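Local atomic coordinates of alpha-/beta-galactoside alpha-2,3-sialyltransferase (Photobacterium phosphoreum, PDB entry 2ZWI), a protein that probably transfers sialic acid from a CMP-activated donor onto alpha- and beta-galactosides in alpha-2,3 linkage, and binds cytidine monophosphate and zinc. Residues I352-M355 / I356-I360; R189-S192 / N193-Q197; V90-I93 / K94-A98. All coordinates share one frame; numbering follows the deposited sequence. Where two conformers were deposited one is given.

Contact 1. Residues I352-M355 / I356-I360; sequences IQVM and IELNI
Ile360 N donates to Met355 O over 3.0 Å, reaching past Asn359 to close the last turn of helix 350-357. The donor lies nearly on the line of the C=O bond (C=O...N 166°), whereas Ile356 N meets Ile352 O within the carbonyl plane. Between them in sequence come two further helical bonds, Glu357 N to Gln353 O at 2.9 Å and Leu358 N to Val354 O at 3.0 Å. Both donors are tilted from the plane of their carbonyl, the second more than the first.

A bond spanning fewer residues, Asn359 N to Ile356 O (2.9 Å), sits inside the 360-to-355 loop. Together with the positive phi of Asn359 (56°), this nested pair defines a Schellman motif, the classical C-terminal stop of a helix. Its usual apolar closure is present too: Met355 CE touches Ile360 CG2 at 3.8 Å, the two side chains meeting at a slant. The methionine runs straight through chi2 and bends only at chi3 (84°), which carries the methyl across to the isoleucine. One turn earlier, Ile352 and Ile356 run alongside each other in the same direction, with CG2 of the former against CD1 of the latter at 3.8 Å.

Phe326 and Phe327 of helix 325-328 pack on both Met355 and Ile360, while Tyr117 and Tyr121 of helix 114-125 meet Val354. Leu358 O accepts from Arg174. The side chain of Met355 is about 6 Å from that of Ser323, which binds CMP, and about 9 Å from the bound nucleotide. The chemistry thus implies a helix terminus where Met355 O and Ile356 O are taken up by backbone donors past the helix end and Leu358 O by Arg174, and whose apolar closure borders the nucleotide pocket from a second layer.

Contact 2. Residues R189-S192 / N193-Q197; sequences RVIS and NNIKQ
Ile191 and Ile195 meet through their terminal methyls, CD1 to CD1 at 3.5 Å, closer than carbons normally stand. The two side chains cross at a slant, and CD1 of Ile195 also presses on CG1 of Ile191 at 3.7 Å. Chi1 of Ile191 (54°) explains the approach: CG1 is wedged between the backbone N and the carbonyl carbon. On the strand side, CG1 of Ile195 comes within 3.1 Å of Ile191 O. Tyr170 of strand 168-172 packs against both isoleucines, and Phe178 adds to the enclosure of Ile191.

The same carbonyl oxygen takes the bond that closes a type I beta turn from Ile191 to Asn194: Asn194 N lies 2.8 Å from Ile191 O, standing 54° above the carbonyl plane rather than on a lone pair. This turn is the second corner of the beta-alpha-beta unit formed by strand 168-172, helix 185-191 and strand 195-197, and it delivers the chain to the edge strand of the seven-stranded parallel sheet. Backbone bonds of Asn194 and Lys196 with Tyr170 show that strand pairing starts at once.

The outer face is looser. Asn193, at the corner of the turn, is exposed, and its side chain meets only the adjoining Ser192 across the contact. Here a water joins the backbone, donating to Ser192 O at 3.0 Å and to Ile195 O at 2.6 Å.

Contact 3. Residues V90-I93 / K94-A98; sequences VNII and KSIEA
Ser95 N donates to Asn91 O at 3.2 Å and Lys94 N to Val90 O at 2.8 Å, on the middle helix of a beta-alpha-beta unit. The unit runs from strand 74-82 through helix 86-98 to strand 104-110, in one of the two parallel sheets of this GT-B-clan protein. Ser95 N stands above the carbonyl plane of Asn91, and the same oxygen has a second donor in Ser95 OG at 2.8 Å, nearly in line with C=O (162°). The hydroxyl gets there because chi1 (-53°) sets OG beside the serine's own N, over the preceding turn. Two conformers of Ser95 were deposited; the OG bond holds for one of them and is therefore less certain.

Glu97 N to Ile93 O, at 2.9 Å, is straighter than the Ser95 N bond, with an N-H...O angle of 175°. On the apolar side Ile92 CG2 and Ile96 CD1 are in van der Waals contact at 4.0 Å, between obliquely set chains. Ile93 and Glu97 instead run alongside one another, CG2 of the isoleucine against CG of the glutamate at 3.8 Å. Asn91 and Lys94 likewise point the same way, but what meets OD1 is the methylene CE of the lysine.

Around this first shell lie Leu65 of helix 58-70 against Ile92 and Ile96, Ile62 against Ser95, Ile79 against Ile92 and Ile93, and Ile105 against Ile93, Ile96 and Glu97, so that the isoleucines seat the helix on two strands with a helix beside it. Asn91 ND2 bonds back to Val87 O, one turn earlier. Glu97, bent at chi2, places OE2 in a hydrogen bond with Tyr166 OH.

How the contacts relate
Along the chain the order is contact 3, contact 2, contact 1. Contacts 3 and 2, with centres 24 Å apart, belong to successive parts of the seven-stranded parallel sheet: contact 3 serves the crossover between strands 74-82 and 104-110, and contact 2 leads into the edge strand 195-197. Contact 1 lies with the other, six-stranded parallel sheet, its centre 37 Å from that of contact 3 and across the chain's centre from it. The nearest atoms of contacts 1 and 2 are about 8 Å apart; the segment following strand 168-172 joins them, Arg174 bonding to contact 1 and Ala175 to contact 2. This fits a two-domain GT-B fold, with contact 1 the one near bound CMP.

Contact 1. Residues I352-M355 / I356-I360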
loop_
_atom_site.group_PDB
_atom_site.type_symbol
_atom_site.label_atom_id
_atom_site.label_comp_id
_atom_site.label_asym_id
_atom_site.label_seq_id
_atom_site.Cartn_x
_atom_site.Cartn_y
_atom_site.Cartn_z
ATOM N N ILE A 352 -0.810 10.344 -13.433
ATOM C CA ILE A 352 -1.878 10.137 -14.415
ATOM C C ILE A 352 -1.467 9.067 -15.428
ATOM O O ILE A 352 -2.226 8.130 -15.684
ATOM C CB ILE A 352 -2.252 11.450 -15.154
ATOM C CG1 ILE A 352 -2.930 12.432 -14.186
ATOM C CG2 ILE A 352 -3.112 11.155 -16.385
ATOM C CD1 ILE A 352 -3.304 13.784 -14.775
ATOM N N GLN A 353 -0.269 9.209 -15.992
ATOM C CA GLN A 353 0.192 8.276 -17.015
ATOM C C GLN A 353 0.353 6.826 -16.536
ATOM O O GLN A 353 -0.003 5.905 -17.268
ATOM C CB GLN A 353 1.455 8.775 -17.732
ATOM C CG GLN A 353 1.265 10.063 -18.549
ATOM C CD GLN A 353 0.151 9.970 -19.580
ATOM O OE1 GLN A 353 -0.713 10.840 -19.642
ATOM N NE2 GLN A 353 0.153 8.906 -20.377
ATOM N N VAL A 354 0.885 6.613 -15.334
ATOM C CA VAL A 354 1.021 5.243 -14.799
ATOM C C VAL A 354 -0.349 4.621 -14.574
ATOM O O VAL A 354 -0.539 3.415 -14.775
ATOM C CB VAL A 354 1.787 5.150 -13.450
ATOM C CG1 VAL A 354 2.302 3.721 -13.232
ATOM C CG2 VAL A 354 2.935 6.087 -13.402
ATOM N N MET A 355 -1.312 5.440 -14.156
ATOM C CA MET A 355 -2.673 4.951 -13.899
ATOM C C MET A 355 -3.383 4.597 -15.207
ATOM O O MET A 355 -4.122 3.608 -15.274
ATOM C CB MET A 355 -3.466 5.940 -13.042
ATOM C CG MET A 355 -2.926 6.016 -11.596
ATOM S SD MET A 355 -3.710 7.222 -10.499
ATOM C CE MET A 355 -5.134 6.291 -9.946
ATOM N N ILE A 356 -3.130 5.375 -16.259
ATOM C CA ILE A 356 -3.640 5.011 -17.590
ATOM C C ILE A 356 -3.007 3.707 -18.092
ATOM O O ILE A 356 -3.722 2.789 -18.518
ATOM C CB ILE A 356 -3.475 6.164 -18.612
ATOM C CG1 ILE A 356 -4.490 7.275 -18.316
ATOM C CG2 ILE A 356 -3.622 5.658 -20.050
ATOM C CD1 ILE A 356 -4.144 8.629 -18.983
ATOM N N GLU A 357 -1.678 3.619 -18.019
ATOM C CA GLU A 357 -0.944 2.426 -18.489
ATOM C C GLU A 357 -1.372 1.127 -17.806
ATOM O O GLU A 357 -1.399 0.063 -18.442
ATOM C CB GLU A 357 0.571 2.614 -18.353
ATOM C CG GLU A 357 1.151 3.696 -19.259
ATOM C CD GLU A 357 0.858 3.445 -20.736
ATOM O OE1 GLU A 357 0.280 4.334 -21.400
ATOM O OE2 GLU A 357 1.192 2.343 -21.218
ATOM N N LEU A 358 -1.721 1.221 -16.524
ATOM C CA LEU A 358 -2.182 0.071 -15.736
ATOM C C LEU A 358 -3.672 -0.225 -15.881
ATOM O O LEU A 358 -4.202 -1.124 -15.224
ATOM C CB LEU A 358 -1.853 0.292 -14.258
ATOM C CG LEU A 358 -0.372 0.146 -13.902
ATOM C CD1 LEU A 358 -0.123 0.729 -12.534
ATOM C CD2 LEU A 358 0.022 -1.319 -13.933
ATOM N N ASN A 359 -4.336 0.543 -16.739
ATOM C CA ASN A 359 -5.778 0.432 -16.960
ATOM C C ASN A 359 -6.590 0.581 -15.673
ATOM O O ASN A 359 -7.630 -0.045 -15.506
ATOM C CB ASN A 359 -6.115 -0.874 -17.701
ATOM C CG ASN A 359 -5.346 -1.013 -18.992
ATOM O OD1 ASN A 359 -5.683 -0.388 -19.998
ATOM N ND2 ASN A 359 -4.296 -1.828 -18.975
ATOM N N ILE A 360 -6.085 1.410 -14.762
ATOM C CA ILE A 360 -6.799 1.769 -13.543
ATOM C C ILE A 360 -7.946 2.721 -13.911
ATOM O O ILE A 360 -9.008 2.718 -13.289
ATOM C CB ILE A 360 -5.829 2.407 -12.502
ATOM C CG1 ILE A 360 -4.898 1.321 -11.924
ATOM C CG2 ILE A 360 -6.603 3.109 -11.382
ATOM C CD1 ILE A 360 -3.694 1.857 -11.164
#

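Contact 2. Residues R189-S192 / N193-Q197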
loop_
_atom_site.group_PDB
_atom_site.type_symbol
_atom_site.label_atom_id
_atom_site.label_comp_id
_atom_site.label_asym_id
_atom_site.label_seq_id
_atom_site.Cartn_x
_atom_site.Cartn_y
_atom_site.Cartn_z
ATOM N N ARG A 189 14.621 -7.524 -15.376
ATOM C CA ARG A 189 15.692 -8.519 -15.335
ATOM C C ARG A 189 16.240 -8.735 -13.940
ATOM O O ARG A 189 16.634 -9.838 -13.605
ATOM C CB ARG A 189 16.841 -8.132 -16.261
ATOM C CG ARG A 189 16.763 -8.764 -17.642
ATOM C CD ARG A 189 18.110 -8.660 -18.361
ATOM N NE ARG A 189 18.653 -7.316 -18.227
ATOM C CZ ARG A 189 18.464 -6.340 -19.110
ATOM N NH1 ARG A 189 17.766 -6.561 -20.222
ATOM N NH2 ARG A 189 19.001 -5.151 -18.887
ATOM N N VAL A 190 16.299 -7.673 -13.144
ATOM C CA VAL A 190 16.770 -7.763 -11.770
ATOM C C VAL A 190 15.796 -8.578 -10.892
ATOM O O VAL A 190 16.224 -9.464 -10.134
ATOM C CB VAL A 190 17.026 -6.364 -11.171
ATOM C CG1 VAL A 190 17.571 -6.470 -9.760
ATOM C CG2 VAL A 190 17.986 -5.565 -12.076
ATOM N N ILE A 191 14.498 -8.315 -11.029
ATOM C CA ILE A 191 13.517 -8.862 -10.084
ATOM C C ILE A 191 12.460 -9.854 -10.618
ATOM O O ILE A 191 11.541 -10.211 -9.886
ATOM C CB ILE A 191 12.812 -7.713 -9.296
ATOM C CG1 ILE A 191 12.212 -6.682 -10.260
ATOM C CG2 ILE A 191 13.797 -7.067 -8.319
ATOM C CD1 ILE A 191 11.521 -5.484 -9.563
ATOM N N SER A 192 12.590 -10.325 -11.858
ATOM C CA SER A 192 11.506 -11.117 -12.481
ATOM C C SER A 192 11.108 -12.366 -11.679
ATOM O O SER A 192 9.920 -12.725 -11.631
ATOM C CB SER A 192 11.815 -11.467 -13.954
ATOM O OG SER A 192 12.945 -12.315 -14.082
ATOM N N ASN A 193 12.088 -13.000 -11.034
ATOM C CA ASN A 193 11.817 -14.173 -10.191
ATOM C C ASN A 193 11.473 -13.835 -8.734
ATOM O O ASN A 193 11.189 -14.731 -7.928
ATOM C CB ASN A 193 13.002 -15.139 -10.224
ATOM C CG ASN A 193 13.177 -15.790 -11.571
ATOM O OD1 ASN A 193 12.199 -16.130 -12.249
ATOM N ND2 ASN A 193 14.423 -15.982 -11.965
ATOM N N ASN A 194 11.502 -12.542 -8.415
ATOM C CA ASN A 194 11.352 -12.057 -7.047
ATOM C C ASN A 194 10.040 -11.299 -6.785
ATOM O O ASN A 194 9.861 -10.737 -5.716
ATOM C CB ASN A 194 12.537 -11.142 -6.708
ATOM C CG ASN A 194 13.886 -11.767 -7.063
ATOM O OD1 ASN A 194 14.210 -12.874 -6.621
ATOM N ND2 ASN A 194 14.672 -11.061 -7.868
ATOM N N ILE A 195 9.132 -11.292 -7.759
ATOM C CA ILE A 195 7.896 -10.502 -7.684
ATOM C C ILE A 195 6.689 -11.377 -7.362
ATOM O O ILE A 195 6.522 -12.453 -7.948
ATOM C CB ILE A 195 7.603 -9.778 -9.033
ATOM C CG1 ILE A 195 8.776 -8.896 -9.477
ATOM C CG2 ILE A 195 6.330 -8.948 -8.951
ATOM C CD1 ILE A 195 9.066 -7.734 -8.551
ATOM N N LYS A 196 5.871 -10.907 -6.424
ATOM C CA LYS A 196 4.532 -11.445 -6.166
ATOM C C LYS A 196 3.509 -10.341 -6.383
ATOM O O LYS A 196 3.750 -9.199 -6.005
ATOM C CB LYS A 196 4.398 -11.945 -4.726
ATOM C CG LYS A 196 4.973 -13.327 -4.487
ATOM C CD LYS A 196 4.794 -13.775 -3.062
ATOM C CE LYS A 196 5.437 -15.139 -2.865
ATOM N NZ LYS A 196 5.234 -15.621 -1.489
ATOM N N GLN A 197 2.389 -10.694 -7.013
ATOM C CA GLN A 197 1.214 -9.825 -7.102
ATOM C C GLN A 197 0.498 -9.844 -5.756
ATOM O O GLN A 197 0.157 -10.914 -5.251
ATOM C CB GLN A 197 0.273 -10.300 -8.227
ATOM C CG GLN A 197 -1.109 -9.615 -8.255
ATOM C CD GLN A 197 -0.996 -8.114 -8.386
ATOM O OE1 GLN A 197 -0.273 -7.606 -9.244
ATOM N NE2 GLN A 197 -1.675 -7.393 -7.508
HETATM O O HOH W 1 7.965 -13.814 -9.677
#

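Contact 3. Residues V90-I93 / K94-A98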
loop_
_atom_site.group_PDB
_atom_site.type_symbol
_atom_site.label_atom_id
_atom_site.label_comp_id
_atom_site.label_asym_id
_atom_site.label_seq_id
_atom_site.Cartn_x
_atom_site.Cartn_y
_atom_site.Cartn_z
ATOM N N VAL A 90 16.956 -1.534 5.939
ATOM C CA VAL A 90 18.419 -1.320 5.903
ATOM C C VAL A 90 19.030 -1.259 7.318
ATOM O O VAL A 90 20.023 -1.936 7.614
ATOM C CB VAL A 90 18.807 -0.030 5.112
ATOM C CG1 VAL A 90 20.293 0.300 5.297
ATOM C CG2 VAL A 90 18.487 -0.187 3.626
ATOM N N ASN A 91 18.425 -0.456 8.190
ATOM C CA ASN A 91 18.920 -0.298 9.555
ATOM C C ASN A 91 18.751 -1.556 10.419
ATOM O O ASN A 91 19.555 -1.811 11.314
ATOM C CB ASN A 91 18.275 0.922 10.216
ATOM C CG ASN A 91 18.975 2.214 9.841
ATOM O OD1 ASN A 91 19.994 2.573 10.442
ATOM N ND2 ASN A 91 18.442 2.920 8.839
ATOM N N ILE A 92 17.710 -2.340 10.135
ATOM C CA ILE A 92 17.546 -3.641 10.771
ATOM C C ILE A 92 18.628 -4.616 10.278
ATOM O O ILE A 92 19.282 -5.279 11.091
ATOM C CB ILE A 92 16.099 -4.205 10.600
ATOM C CG1 ILE A 92 15.090 -3.310 11.337
ATOM C CG2 ILE A 92 16.012 -5.656 11.130
ATOM C CD1 ILE A 92 13.624 -3.387 10.822
ATOM N N ILE A 93 18.846 -4.674 8.961
ATOM C CA ILE A 93 19.922 -5.511 8.398
ATOM C C ILE A 93 21.306 -5.132 8.958
ATOM O O ILE A 93 22.088 -6.002 9.361
ATOM C CB ILE A 93 19.973 -5.464 6.843
ATOM C CG1 ILE A 93 18.677 -6.017 6.218
ATOM C CG2 ILE A 93 21.170 -6.260 6.335
ATOM C CD1 ILE A 93 18.539 -5.744 4.686
ATOM N N LYS A 94 21.603 -3.835 8.947
ATOM C CA LYS A 94 22.826 -3.281 9.532
ATOM C C LYS A 94 23.076 -3.822 10.954
ATOM O O LYS A 94 24.172 -4.289 11.261
ATOM C CB LYS A 94 22.732 -1.743 9.520
ATOM C CG LYS A 94 23.939 -0.967 10.075
ATOM C CD LYS A 94 24.108 0.347 9.290
ATOM C CE LYS A 94 23.521 1.564 9.990
ATOM N NZ LYS A 94 24.619 2.545 10.366
ATOM N N SER A 95 22.045 -3.789 11.798
ATOM C CA SER A 95 22.167 -4.206 13.197
ATOM C C SER A 95 22.434 -5.710 13.336
ATOM O O SER A 95 23.280 -6.119 14.134
ATOM C CB SER A 95 20.922 -3.803 13.989
ATOM O OG SER A 95 20.641 -2.420 13.832
ATOM N N ILE A 96 21.719 -6.523 12.556
ATOM C CA ILE A 96 21.936 -7.981 12.514
ATOM C C ILE A 96 23.352 -8.363 12.045
ATOM O O ILE A 96 24.033 -9.164 12.708
ATOM C CB ILE A 96 20.886 -8.700 11.610
ATOM C CG1 ILE A 96 19.471 -8.515 12.162
ATOM C CG2 ILE A 96 21.223 -10.194 11.459
ATOM C CD1 ILE A 96 18.381 -8.937 11.197
ATOM N N GLU A 97 23.775 -7.810 10.903
ATOM C CA GLU A 97 25.102 -8.084 10.316
ATOM C C GLU A 97 26.261 -7.671 11.228
ATOM O O GLU A 97 27.285 -8.365 11.287
ATOM C CB GLU A 97 25.273 -7.380 8.960
ATOM C CG GLU A 97 24.276 -7.785 7.859
ATOM C CD GLU A 97 24.601 -9.118 7.185
ATOM O OE1 GLU A 97 25.394 -9.919 7.745
ATOM O OE2 GLU A 97 24.059 -9.371 6.080
ATOM N N ALA A 98 26.094 -6.539 11.917
ATOM C CA ALA A 98 27.097 -6.008 12.854
ATOM C C ALA A 98 27.485 -7.034 13.915
ATOM O O ALA A 98 28.658 -7.192 14.225
ATOM C CB ALA A 98 26.582 -4.743 13.522
#